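Local coordinates for protein dehydrogenase (Chromobacterium violaceum, PDB 3Q2I) that probably uses NAD to oxidise the sugar ring of UDP-N-acetylglucosaminuronic acid, an early step toward 2,3-diacetamido-2,3-dideoxy-D-mannuronic acid, at residues 126-131 against 319-324; 161-166 against 240-245; 148-153 against 281-286. All blocks are in the same frame, centred on the assembly; numbering follows the deposited sequence. Where two conformers were deposited one is given.

Contact 1 (126-131 against 319-324); sequences KKHLFV and ATPETD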
loop_
_atom_site.group_PDB
_atom_site.type_symbol
_atom_site.label_atom_id
_atom_site.label_comp_id
_atom_site.label_asym_id
_atom_site.label_seq_id
_atom_site.Cartn_x
_atom_site.Cartn_y
_atom_site.Cartn_z
ATOM N N LYS A 126 0.241 -9.775 -41.471
ATOM C CA LYS A 126 -0.597 -8.972 -42.336
ATOM C C LYS A 126 -1.816 -9.778 -42.752
ATOM O O LYS A 126 -2.224 -9.775 -43.928
ATOM C CB LYS A 126 0.205 -8.476 -43.546
ATOM C CG LYS A 126 1.497 -7.779 -43.167
ATOM C CD LYS A 126 2.275 -7.263 -44.381
ATOM C CE LYS A 126 3.563 -6.580 -43.921
ATOM N NZ LYS A 126 4.795 -7.452 -43.950
ATOM N N LYS A 127 -2.454 -10.392 -41.745
ATOM C CA LYS A 127 -3.697 -11.122 -41.960
ATOM C C LYS A 127 -4.701 -10.649 -40.936
ATOM O O LYS A 127 -4.313 -10.151 -39.867
ATOM C CB LYS A 127 -3.478 -12.626 -41.774
ATOM C CG LYS A 127 -2.479 -13.235 -42.762
ATOM C CD LYS A 127 -3.136 -13.325 -44.136
ATOM C CE LYS A 127 -2.109 -13.679 -45.190
ATOM N NZ LYS A 127 -2.911 -14.093 -46.376
ATOM N N HIS A 128 -5.972 -10.769 -41.272
ATOM C CA HIS A 128 -7.058 -10.364 -40.371
ATOM C C HIS A 128 -7.190 -11.301 -39.186
ATOM O O HIS A 128 -6.953 -12.497 -39.294
ATOM C CB HIS A 128 -8.400 -10.325 -41.103
ATOM C CG HIS A 128 -8.487 -9.265 -42.151
ATOM N ND1 HIS A 128 -8.694 -7.934 -41.858
ATOM C CD2 HIS A 128 -8.501 -9.364 -43.503
ATOM C CE1 HIS A 128 -8.786 -7.251 -42.985
ATOM N NE2 HIS A 128 -8.687 -8.094 -43.994
ATOM N N LEU A 129 -7.612 -10.721 -38.070
ATOM C CA LEU A 129 -8.104 -11.491 -36.924
ATOM C C LEU A 129 -9.492 -10.905 -36.648
ATOM O O LEU A 129 -9.650 -9.747 -36.238
ATOM C CB LEU A 129 -7.125 -11.307 -35.746
ATOM C CG LEU A 129 -7.642 -11.876 -34.414
ATOM C CD1 LEU A 129 -7.897 -13.365 -34.486
ATOM C CD2 LEU A 129 -6.583 -11.575 -33.351
ATOM N N PHE A 130 -10.542 -11.688 -36.907
ATOM C CA PHE A 130 -11.926 -11.320 -36.583
ATOM C C PHE A 130 -12.279 -11.968 -35.255
ATOM O O PHE A 130 -11.835 -13.080 -35.013
ATOM C CB PHE A 130 -12.864 -11.978 -37.623
ATOM C CG PHE A 130 -12.609 -11.551 -39.059
ATOM C CD1 PHE A 130 -13.310 -10.434 -39.551
ATOM C CD2 PHE A 130 -11.754 -12.284 -39.883
ATOM C CE1 PHE A 130 -13.152 -10.028 -40.920
ATOM C CE2 PHE A 130 -11.604 -11.879 -41.266
ATOM C CZ PHE A 130 -12.277 -10.749 -41.716
ATOM N N VAL A 131 -13.032 -11.254 -34.417
ATOM C CA VAL A 131 -13.500 -11.817 -33.137
ATOM C C VAL A 131 -14.998 -11.761 -33.230
ATOM O O VAL A 131 -15.590 -10.724 -33.557
ATOM C CB VAL A 131 -12.993 -10.967 -31.942
ATOM C CG1 VAL A 131 -13.541 -11.582 -30.624
ATOM C CG2 VAL A 131 -11.467 -10.884 -31.949
ATOM N N ALA A 319 -16.112 -4.238 -47.353
ATOM C CA ALA A 319 -16.200 -3.563 -46.069
ATOM C C ALA A 319 -14.945 -3.867 -45.276
ATOM O O ALA A 319 -14.042 -4.559 -45.749
ATOM C CB ALA A 319 -17.412 -4.052 -45.306
ATOM N N THR A 320 -14.958 -3.347 -44.054
ATOM C CA THR A 320 -13.902 -3.612 -43.074
ATOM C C THR A 320 -14.495 -4.352 -41.871
ATOM O O THR A 320 -15.702 -4.319 -41.652
ATOM C CB THR A 320 -13.282 -2.287 -42.594
ATOM O OG1 THR A 320 -14.280 -1.468 -41.980
ATOM C CG2 THR A 320 -12.657 -1.502 -43.729
ATOM N N PRO A 321 -13.638 -4.999 -41.051
ATOM C CA PRO A 321 -14.194 -5.803 -39.962
ATOM C C PRO A 321 -15.003 -4.969 -38.981
ATOM O O PRO A 321 -14.547 -3.918 -38.526
ATOM C CB PRO A 321 -12.949 -6.465 -39.333
ATOM C CG PRO A 321 -11.919 -6.478 -40.437
ATOM C CD PRO A 321 -12.182 -5.171 -41.180
ATOM N N GLU A 322 -16.164 -5.468 -38.584
ATOM C CA GLU A 322 -16.899 -4.789 -37.531
ATOM C C GLU A 322 -16.183 -5.019 -36.212
ATOM O O GLU A 322 -16.279 -4.186 -35.316
ATOM C CB GLU A 322 -18.317 -5.337 -37.387
ATOM C CG GLU A 322 -19.037 -5.173 -38.708
ATOM C CD GLU A 322 -20.418 -4.599 -38.560
ATOM O OE1 GLU A 322 -21.141 -4.978 -37.609
ATOM O OE2 GLU A 322 -20.773 -3.776 -39.429
ATOM N N THR A 323 -15.598 -6.187 -36.073
ATOM C CA THR A 323 -14.924 -6.458 -34.787
ATOM C C THR A 323 -13.661 -7.237 -35.023
ATOM O O THR A 323 -13.686 -8.467 -35.146
ATOM C CB THR A 323 -15.841 -7.233 -33.822
ATOM O OG1 THR A 323 -16.977 -6.422 -33.491
ATOM C CG2 THR A 323 -15.042 -7.501 -32.541
ATOM N N ASP A 324 -12.527 -6.548 -35.131
ATOM C CA ASP A 324 -11.254 -7.235 -35.296
ATOM C C ASP A 324 -10.585 -7.519 -33.943
ATOM O O ASP A 324 -11.196 -7.214 -32.924
ATOM C CB ASP A 324 -10.321 -6.491 -36.231
ATOM C CG ASP A 324 -9.938 -5.088 -35.751
ATOM O OD1 ASP A 324 -9.343 -4.338 -36.575
ATOM O OD2 ASP A 324 -10.209 -4.698 -34.601
#
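Phe130 and Asp324 pass backbone to backbone, 4.3 Å between their CA atoms, in a single beta bridge that fixes the loop 319-324 to strand 129-131. The bridge's one conventional bond runs from Val131 N to Thr323 O, 3.0 Å long and almost perfectly straight at 177°. A strongly bent CA-H...O contact accompanies it, Asp324 CA lying 3.1 Å from Leu129 O. Among the side chains, Pro321 is the wedge: its CG rests 3.8 Å from Phe130 CE1 and equally far from His128 ND1, and the proline side chain crosses those of Phe130 and His128 at about a right angle. Farther along, Thr323 CG2, anti to its own backbone N, sits 3.4 Å from Val131 O, while Val131 CG2 packs 3.8 Å from Asp324 O. Asp324 CB stays against Leu129 O, 3.3 Å off, while OD2 accepts from Glu327 N as an N-cap of helix 325-344. Strand 129-131 is the last strand of the parallel Rossmann sheet within this chain, hydrogen-bonded to strand 101-104, and Leu129 packs on helix 112-125. The bridge and Pro321 tie the loop to this strand, and Phe130 also packs on helix 304-315, which precedes the loop.

Contact 2 (161-166 against 240-245); sequences VNVFWT and MNVTML. With HP7 ((2S,3S,4R,5R,6R)-5-acetamido-6-[[[(2R,3S,4R,5R)-5-(2,4-dioxopyrimidin-1-yl)-3,4-dihydroxy-oxolan-2-yl]methoxy-hydroxy-phosphoryl]oxy-hydroxy-phosphoryl]oxy-3,4-dihydroxy-oxane-2-carboxylic acid), chain C.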
loop_
_atom_site.group_PDB
_atom_site.type_symbol
_atom_site.label_atom_id
_atom_site.label_comp_id
_atom_site.label_asym_id
_atom_site.label_seq_id
_atom_site.Cartn_x
_atom_site.Cartn_y
_atom_site.Cartn_z
ATOM N N VAL A 161 -25.920 -2.560 -15.631
ATOM C CA VAL A 161 -26.127 -3.782 -16.430
ATOM C C VAL A 161 -26.414 -4.952 -15.469
ATOM O O VAL A 161 -25.640 -5.197 -14.534
ATOM C CB VAL A 161 -24.890 -4.094 -17.271
ATOM C CG1 VAL A 161 -25.021 -5.429 -18.017
ATOM C CG2 VAL A 161 -24.650 -2.964 -18.257
ATOM N N ASN A 162 -27.441 -5.769 -15.717
ATOM C CA ASN A 162 -27.734 -6.946 -14.903
ATOM C C ASN A 162 -27.814 -8.145 -15.809
ATOM O O ASN A 162 -28.444 -8.096 -16.867
ATOM C CB ASN A 162 -29.082 -6.876 -14.183
ATOM C CG ASN A 162 -29.123 -5.775 -13.148
ATOM O OD1 ASN A 162 -28.148 -5.501 -12.462
ATOM N ND2 ASN A 162 -30.308 -5.216 -12.949
ATOM N N VAL A 163 -27.143 -9.204 -15.435
ATOM C CA VAL A 163 -27.275 -10.517 -16.125
ATOM C C VAL A 163 -27.582 -11.505 -15.022
ATOM O O VAL A 163 -26.675 -11.985 -14.319
ATOM C CB VAL A 163 -26.024 -10.896 -16.914
ATOM C CG1 VAL A 163 -26.258 -12.268 -17.653
ATOM C CG2 VAL A 163 -25.754 -9.777 -17.967
ATOM N N PHE A 164 -28.880 -11.816 -14.906
ATOM C CA PHE A 164 -29.353 -12.713 -13.830
ATOM C C PHE A 164 -29.852 -13.988 -14.530
ATOM O O PHE A 164 -30.993 -14.043 -14.976
ATOM C CB PHE A 164 -30.472 -12.063 -13.030
ATOM C CG PHE A 164 -30.086 -10.744 -12.352
ATOM C CD1 PHE A 164 -28.772 -10.540 -11.905
ATOM C CD2 PHE A 164 -31.019 -9.763 -12.087
ATOM C CE1 PHE A 164 -28.414 -9.357 -11.253
ATOM C CE2 PHE A 164 -30.655 -8.582 -11.425
ATOM C CZ PHE A 164 -29.347 -8.413 -10.967
ATOM N N TRP A 165 -28.952 -14.940 -14.684
ATOM C CA TRP A 165 -29.191 -16.121 -15.496
ATOM C C TRP A 165 -29.007 -17.394 -14.681
ATOM O O TRP A 165 -28.716 -17.382 -13.469
ATOM C CB TRP A 165 -28.212 -16.106 -16.680
ATOM C CG TRP A 165 -28.592 -15.166 -17.809
ATOM C CD1 TRP A 165 -29.689 -14.328 -17.939
ATOM C CD2 TRP A 165 -27.841 -15.027 -19.011
ATOM N NE1 TRP A 165 -29.633 -13.668 -19.147
ATOM C CE2 TRP A 165 -28.492 -14.064 -19.809
ATOM C CE3 TRP A 165 -26.627 -15.576 -19.460
ATOM C CZ2 TRP A 165 -27.992 -13.679 -21.062
ATOM C CZ3 TRP A 165 -26.133 -15.201 -20.711
ATOM C CH2 TRP A 165 -26.823 -14.248 -21.503
ATOM N N THR A 166 -29.145 -18.539 -15.351
ATOM C CA THR A 166 -29.109 -19.786 -14.625
ATOM C C THR A 166 -28.281 -20.821 -15.332
ATOM O O THR A 166 -28.562 -21.101 -16.498
ATOM C CB THR A 166 -30.538 -20.382 -14.504
ATOM O OG1 THR A 166 -31.410 -19.399 -13.955
ATOM C CG2 THR A 166 -30.485 -21.637 -13.664
ATOM N N MET A 240 -22.108 -3.389 -13.023
ATOM C CA MET A 240 -22.610 -4.581 -13.690
ATOM C C MET A 240 -22.677 -5.727 -12.699
ATOM O O MET A 240 -21.720 -5.958 -11.948
ATOM C CB MET A 240 -21.647 -4.965 -14.822
ATOM C CG MET A 240 -22.233 -6.175 -15.532
ATOM S SD MET A 240 -21.288 -6.512 -17.046
ATOM C CE MET A 240 -21.900 -8.126 -17.439
ATOM N N ASN A 241 -23.846 -6.375 -12.644
ATOM C CA ASN A 241 -24.111 -7.424 -11.648
ATOM C C ASN A 241 -24.425 -8.683 -12.424
ATOM O O ASN A 241 -25.205 -8.629 -13.410
ATOM C CB ASN A 241 -25.386 -7.082 -10.880
ATOM C CG ASN A 241 -25.285 -5.772 -10.180
ATOM O OD1 ASN A 241 -24.364 -5.551 -9.396
ATOM N ND2 ASN A 241 -26.200 -4.860 -10.480
ATOM N N VAL A 242 -23.785 -9.795 -12.086
ATOM C CA VAL A 242 -24.039 -11.033 -12.801
ATOM C C VAL A 242 -24.197 -12.200 -11.826
ATOM O O VAL A 242 -23.428 -12.317 -10.859
ATOM C CB VAL A 242 -22.937 -11.269 -13.844
ATOM C CG1 VAL A 242 -22.856 -10.068 -14.780
ATOM C CG2 VAL A 242 -21.550 -11.447 -13.197
ATOM N N THR A 243 -25.146 -13.116 -12.076
ATOM C CA THR A 243 -25.050 -14.401 -11.397
ATOM C C THR A 243 -25.592 -15.463 -12.323
ATOM O O THR A 243 -26.441 -15.131 -13.151
ATOM C CB THR A 243 -25.806 -14.479 -10.052
ATOM O OG1 THR A 243 -25.562 -15.751 -9.418
ATOM C CG2 THR A 243 -27.299 -14.126 -10.247
ATOM N N MET A 244 -25.034 -16.662 -12.228
ATOM C CA MET A 244 -25.561 -17.857 -12.941
ATOM C C MET A 244 -26.399 -18.697 -11.976
ATOM O O MET A 244 -26.713 -19.863 -12.275
ATOM C CB MET A 244 -24.416 -18.675 -13.552
ATOM C CG MET A 244 -23.660 -17.962 -14.651
ATOM S SD MET A 244 -24.682 -17.344 -16.006
ATOM C CE MET A 244 -24.423 -15.573 -15.965
ATOM N N LEU A 245 -26.766 -18.140 -10.831
ATOM C CA LEU A 245 -27.413 -18.963 -9.793
ATOM C C LEU A 245 -28.875 -18.562 -9.642
ATOM O O LEU A 245 -29.466 -18.839 -8.594
ATOM C CB LEU A 245 -26.751 -18.724 -8.420
ATOM C CG LEU A 245 -25.258 -19.033 -8.417
ATOM C CD1 LEU A 245 -24.702 -18.825 -7.011
ATOM C CD2 LEU A 245 -24.953 -20.428 -8.977
HETATM N N1 HP7 C . -29.654 -22.695 -19.080
HETATM C C2 HP7 C . -30.344 -23.035 -17.992
HETATM O O2 HP7 C . -30.005 -24.058 -17.342
HETATM N N3 HP7 C . -31.411 -22.334 -17.596
HETATM C C4 HP7 C . -31.804 -21.255 -18.285
HETATM O O4 HP7 C . -32.846 -20.671 -17.902
HETATM C C5 HP7 C . -31.097 -20.860 -19.425
HETATM C C6 HP7 C . -30.004 -21.626 -19.810
HETATM P PA HP7 C . -28.518 -20.803 -23.735
HETATM P PB HP7 C . -26.860 -19.309 -25.453
HETATM O "O'P" HP7 C . -23.623 -20.035 -21.173
HETATM O "O'Q" HP7 C . -22.275 -20.980 -22.636
HETATM C "C1'" HP7 C . -25.473 -17.719 -23.897
HETATM O O1A HP7 C . -29.573 -19.783 -23.336
HETATM O O1B HP7 C . -27.970 -18.288 -25.534
HETATM C C1C HP7 C . -28.458 -23.477 -19.421
HETATM C "C2'" HP7 C . -24.605 -16.477 -24.168
HETATM N "N2'" HP7 C . -25.082 -15.759 -25.351
HETATM O O2A HP7 C . -28.768 -21.839 -24.796
HETATM O O2B HP7 C . -26.490 -20.211 -26.613
HETATM C C2C HP7 C . -28.751 -24.666 -20.325
HETATM O O2C HP7 C . -27.905 -25.712 -19.833
HETATM C "C3'" HP7 C . -23.147 -16.866 -24.372
HETATM O "O3'" HP7 C . -22.389 -15.636 -24.284
HETATM O O3A HP7 C . -27.112 -20.115 -24.091
HETATM O O3B HP7 C . -25.482 -18.513 -25.092
HETATM C C3C HP7 C . -28.202 -24.222 -21.671
HETATM O O3C HP7 C . -27.738 -25.341 -22.428
HETATM C "C4'" HP7 C . -22.663 -17.819 -23.266
HETATM O "O4'" HP7 C . -21.360 -18.331 -23.518
HETATM C C4C HP7 C . -27.040 -23.299 -21.321
HETATM O O4C HP7 C . -27.599 -22.625 -20.184
HETATM C "C5'" HP7 C . -23.598 -19.045 -23.302
HETATM O "O5'" HP7 C . -24.870 -18.544 -22.898
HETATM C C5C HP7 C . -26.830 -22.280 -22.420
HETATM O O5C HP7 C . -28.047 -21.546 -22.394
HETATM C "C6'" HP7 C . -23.132 -20.097 -22.326
HETATM C "C7'" HP7 C . -25.508 -14.499 -25.408
HETATM O "O7'" HP7 C . -25.473 -13.668 -24.490
HETATM C "C8'" HP7 C . -26.067 -14.069 -26.744
#
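Asn162 and Asn241 stand next to each other on neighbouring parallel strands, their amides nearly coplanar, and Asn241 ND2 gives a straight bond to Asn162 OD1 (2.9 Å, 174°). This is the tight part of the contact. The strand axes run 4.7 Å apart and only 3° from parallel, and the main chains are stitched by Asn241 N to Val161 O, Val163 N to Asn241 O, Thr243 N to Val163 O and Trp165 N to Thr243 O. On the face that carries the asparagines, Asn162 CB lies 3.5 Å off the plane of the Phe164 ring, toward its rim, and Asn241 CB sits at the ring's edge, 3.8 Å from Phe164 CE1. On the other face Val161 CB meets Met240 CG at 3.8 Å, and that methionine stays extended past CG, crossing the valine at a slant.

Beyond Thr243 the regular pairing gives way to a single bridge, Thr166 with Leu245, although the residues stay buried. The link there is mainly Met244, bent so that its SD comes 3.8 Å from Trp165 CB. Val163 CG1 sits 3.4 Å above the middle of the Trp165 indole, whose NE1 is bonded to Val269 O. The indole presents its edge to the sugar nucleotide, Trp165 CH2 lying 3.3 Å from HP7 O7', and Thr166 runs beside the uracil. Buried amide polarity is met by Glu252 at Asn162 ND2, and at Asn241 OD1 by Thr227 of the same chain and Ser239 of the third subunit. The chemistry thus implies an amide network locking the strands at one end; at the other, packing by Met244 and Val163 plus the NE1 hydrogen bond would hold the tryptophan edge beside the bound sugar nucleotide.

Contact 3 (148-153 against 281-286); sequences MQEKRF and EPHAMD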
loop_
_atom_site.group_PDB
_atom_site.type_symbol
_atom_site.label_atom_id
_atom_site.label_comp_id
_atom_site.label_asym_id
_atom_site.label_seq_id
_atom_site.Cartn_x
_atom_site.Cartn_y
_atom_site.Cartn_z
ATOM N N MET A 148 -26.447 6.717 -28.953
ATOM C CA MET A 148 -25.146 7.134 -28.441
ATOM C C MET A 148 -24.403 7.950 -29.493
ATOM O O MET A 148 -23.947 9.050 -29.202
ATOM C CB MET A 148 -24.278 5.931 -28.072
ATOM C CG MET A 148 -24.519 5.406 -26.683
ATOM S SD MET A 148 -24.575 6.728 -25.450
ATOM C CE MET A 148 -25.494 5.867 -24.215
ATOM N N GLN A 149 -24.267 7.405 -30.702
ATOM C CA GLN A 149 -23.587 8.138 -31.795
ATOM C C GLN A 149 -24.182 9.523 -32.070
ATOM O O GLN A 149 -23.462 10.460 -32.413
ATOM C CB GLN A 149 -23.583 7.308 -33.087
ATOM C CG GLN A 149 -22.641 6.108 -33.026
ATOM C CD GLN A 149 -22.943 5.038 -34.069
ATOM O OE1 GLN A 149 -23.986 5.058 -34.726
ATOM N NE2 GLN A 149 -22.012 4.120 -34.252
ATOM N N GLU A 150 -25.494 9.663 -31.936
ATOM C CA GLU A 150 -26.135 10.960 -32.120
ATOM C C GLU A 150 -26.022 11.892 -30.912
ATOM O O GLU A 150 -26.491 13.017 -30.970
ATOM C CB GLU A 150 -27.607 10.768 -32.484
ATOM C CG GLU A 150 -27.821 9.805 -33.622
ATOM C CD GLU A 150 -28.128 10.565 -34.887
ATOM O OE1 GLU A 150 -29.311 10.550 -35.301
ATOM O OE2 GLU A 150 -27.195 11.228 -35.402
ATOM N N LYS A 151 -25.427 11.420 -29.818
ATOM C CA LYS A 151 -25.371 12.174 -28.557
ATOM C C LYS A 151 -26.737 12.507 -27.959
ATOM O O LYS A 151 -26.922 13.559 -27.355
ATOM C CB LYS A 151 -24.516 13.434 -28.719
ATOM C CG LYS A 151 -23.359 13.202 -29.664
ATOM C CD LYS A 151 -22.335 14.327 -29.637
ATOM C CE LYS A 151 -20.940 13.767 -29.904
ATOM N NZ LYS A 151 -19.942 14.325 -28.932
ATOM N N ARG A 152 -27.695 11.604 -28.085
ATOM C CA ARG A 152 -29.032 11.891 -27.595
ATOM C C ARG A 152 -29.093 12.021 -26.068
ATOM O O ARG A 152 -29.987 12.677 -25.542
ATOM C CB ARG A 152 -30.017 10.840 -28.105
ATOM C CG ARG A 152 -30.111 10.811 -29.638
ATOM C CD ARG A 152 -31.254 9.911 -30.049
ATOM N NE ARG A 152 -32.538 10.535 -29.707
ATOM C CZ ARG A 152 -33.698 9.887 -29.749
ATOM N NH1 ARG A 152 -34.811 10.520 -29.404
ATOM N NH2 ARG A 152 -33.733 8.588 -30.030
ATOM N N PHE A 153 -28.143 11.413 -25.354
ATOM C CA PHE A 153 -28.210 11.473 -23.891
ATOM C C PHE A 153 -27.567 12.748 -23.333
ATOM O O PHE A 153 -27.719 13.077 -22.149
ATOM C CB PHE A 153 -27.494 10.263 -23.255
ATOM C CG PHE A 153 -28.181 8.945 -23.499
ATOM C CD1 PHE A 153 -29.101 8.442 -22.582
ATOM C CD2 PHE A 153 -27.843 8.159 -24.587
ATOM C CE1 PHE A 153 -29.690 7.203 -22.764
ATOM C CE2 PHE A 153 -28.441 6.943 -24.789
ATOM C CZ PHE A 153 -29.373 6.447 -23.884
ATOM N N GLU A 281 -35.355 15.470 -26.883
ATOM C CA GLU A 281 -35.903 15.680 -28.226
ATOM C C GLU A 281 -36.089 14.422 -29.080
ATOM O O GLU A 281 -35.211 13.557 -29.146
ATOM C CB GLU A 281 -35.086 16.715 -28.995
ATOM C CG GLU A 281 -33.678 16.877 -28.480
ATOM C CD GLU A 281 -33.214 18.297 -28.646
ATOM O OE1 GLU A 281 -32.652 18.865 -27.682
ATOM O OE2 GLU A 281 -33.451 18.842 -29.745
ATOM N N PRO A 282 -37.247 14.324 -29.759
ATOM C CA PRO A 282 -37.593 13.142 -30.544
ATOM C C PRO A 282 -36.607 12.995 -31.690
ATOM O O PRO A 282 -35.870 13.938 -31.966
ATOM C CB PRO A 282 -38.993 13.483 -31.064
ATOM C CG PRO A 282 -38.985 14.980 -31.137
ATOM C CD PRO A 282 -38.280 15.369 -29.866
ATOM N N HIS A 283 -36.578 11.819 -32.310
ATOM C CA HIS A 283 -35.656 11.492 -33.390
ATOM C C HIS A 283 -36.355 10.496 -34.314
ATOM O O HIS A 283 -37.175 9.704 -33.862
ATOM C CB HIS A 283 -34.382 10.843 -32.822
ATOM C CG HIS A 283 -33.301 10.612 -33.836
ATOM N ND1 HIS A 283 -33.331 9.566 -34.736
ATOM C CD2 HIS A 283 -32.134 11.262 -34.059
ATOM C CE1 HIS A 283 -32.249 9.608 -35.498
ATOM N NE2 HIS A 283 -31.496 10.615 -35.094
ATOM N N ALA A 284 -36.008 10.517 -35.600
ATOM C CA ALA A 284 -36.530 9.548 -36.570
ATOM C C ALA A 284 -36.460 8.117 -36.039
ATOM O O ALA A 284 -37.413 7.340 -36.171
ATOM C CB ALA A 284 -35.765 9.666 -37.893
ATOM N N MET A 285 -35.340 7.780 -35.395
ATOM C CA MET A 285 -35.123 6.414 -34.921
ATOM C C MET A 285 -36.173 5.980 -33.899
ATOM O O MET A 285 -36.379 4.792 -33.722
ATOM C CB MET A 285 -33.711 6.232 -34.357
ATOM C CG MET A 285 -33.553 6.799 -32.959
ATOM S SD MET A 285 -31.931 6.485 -32.196
ATOM C CE MET A 285 -30.840 7.589 -33.093
ATOM N N ASP A 286 -36.868 6.917 -33.265
ATOM C CA ASP A 286 -37.895 6.580 -32.274
ATOM C C ASP A 286 -39.121 5.800 -32.761
ATOM O O ASP A 286 -39.823 5.178 -31.954
ATOM C CB ASP A 286 -38.347 7.815 -31.486
ATOM C CG ASP A 286 -37.217 8.460 -30.710
ATOM O OD1 ASP A 286 -36.291 7.731 -30.274
ATOM O OD2 ASP A 286 -37.270 9.702 -30.548
#
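A Schellman motif ends helix 139-149, with Lys151 at positive phi, and the chain leaving it reaches Arg152 across to Asp286 in the 3-10 turn that follows His283. The salt bridge is end-on and bidentate: Arg152 NH2 to Asp286 OD1 at 2.7 Å and Arg152 NH1 to Asp286 OD2 at 2.8 Å. The grip is somewhat twisted, guanidinium and carboxylate planes standing 38° apart. Arg152 NH1 also gives a hydrogen bond to Glu281 O, 3.1 Å away and close to the guanidinium plane. With two acceptors near its plane, a third tilted from it, and His283 CB 3.3 Å above its centre, the guanidinium has little room to rotate; the bend at chi3 (70°) is what turns it to face the loop.

The loop is braced from within. Asp286 OD2 takes a second donor, His283 N, from above the carboxylate plane, and Met285 N bonds straight to His283 ND1 (2.8 Å), lying in the plane of the imidazole. Met285 folds back so that its CE lies 3.4 Å above the His283 ring, near the rim, and 3.8 Å from Glu150 CG. The arginine would probably stabilise the charge on Asp286.

Asp286 OD1 is further held by Trp277 NE1, and Arg152 makes a cation-pi contact with Phe279, both partners on strand 273-279. Met285 reaches Leu143 and Arg146, so the loop between strand 273-279 and helix 289-292 is clasped against the last turns of helix 139-149.

The three contacts sit well apart, with centres 29 to 30 Å from one another. Contacts 1 and 2 lie on opposite sides of the chain's centre, their nearest atoms about 16 Å apart. In contact 1 the Val131 side chain is about 8 Å from the dinucleotide and about 12 Å from the sugar nucleotide; contact 2 touches the sugar nucleotide directly, and its Trp165 side chain is about 8 Å from the dinucleotide. Contact 3 is more peripheral, its centre about 26 Å from the chain centre. Consecutive elements connect them: strand 129-131 leads to helix 139-149, and that helix to strand 156-164.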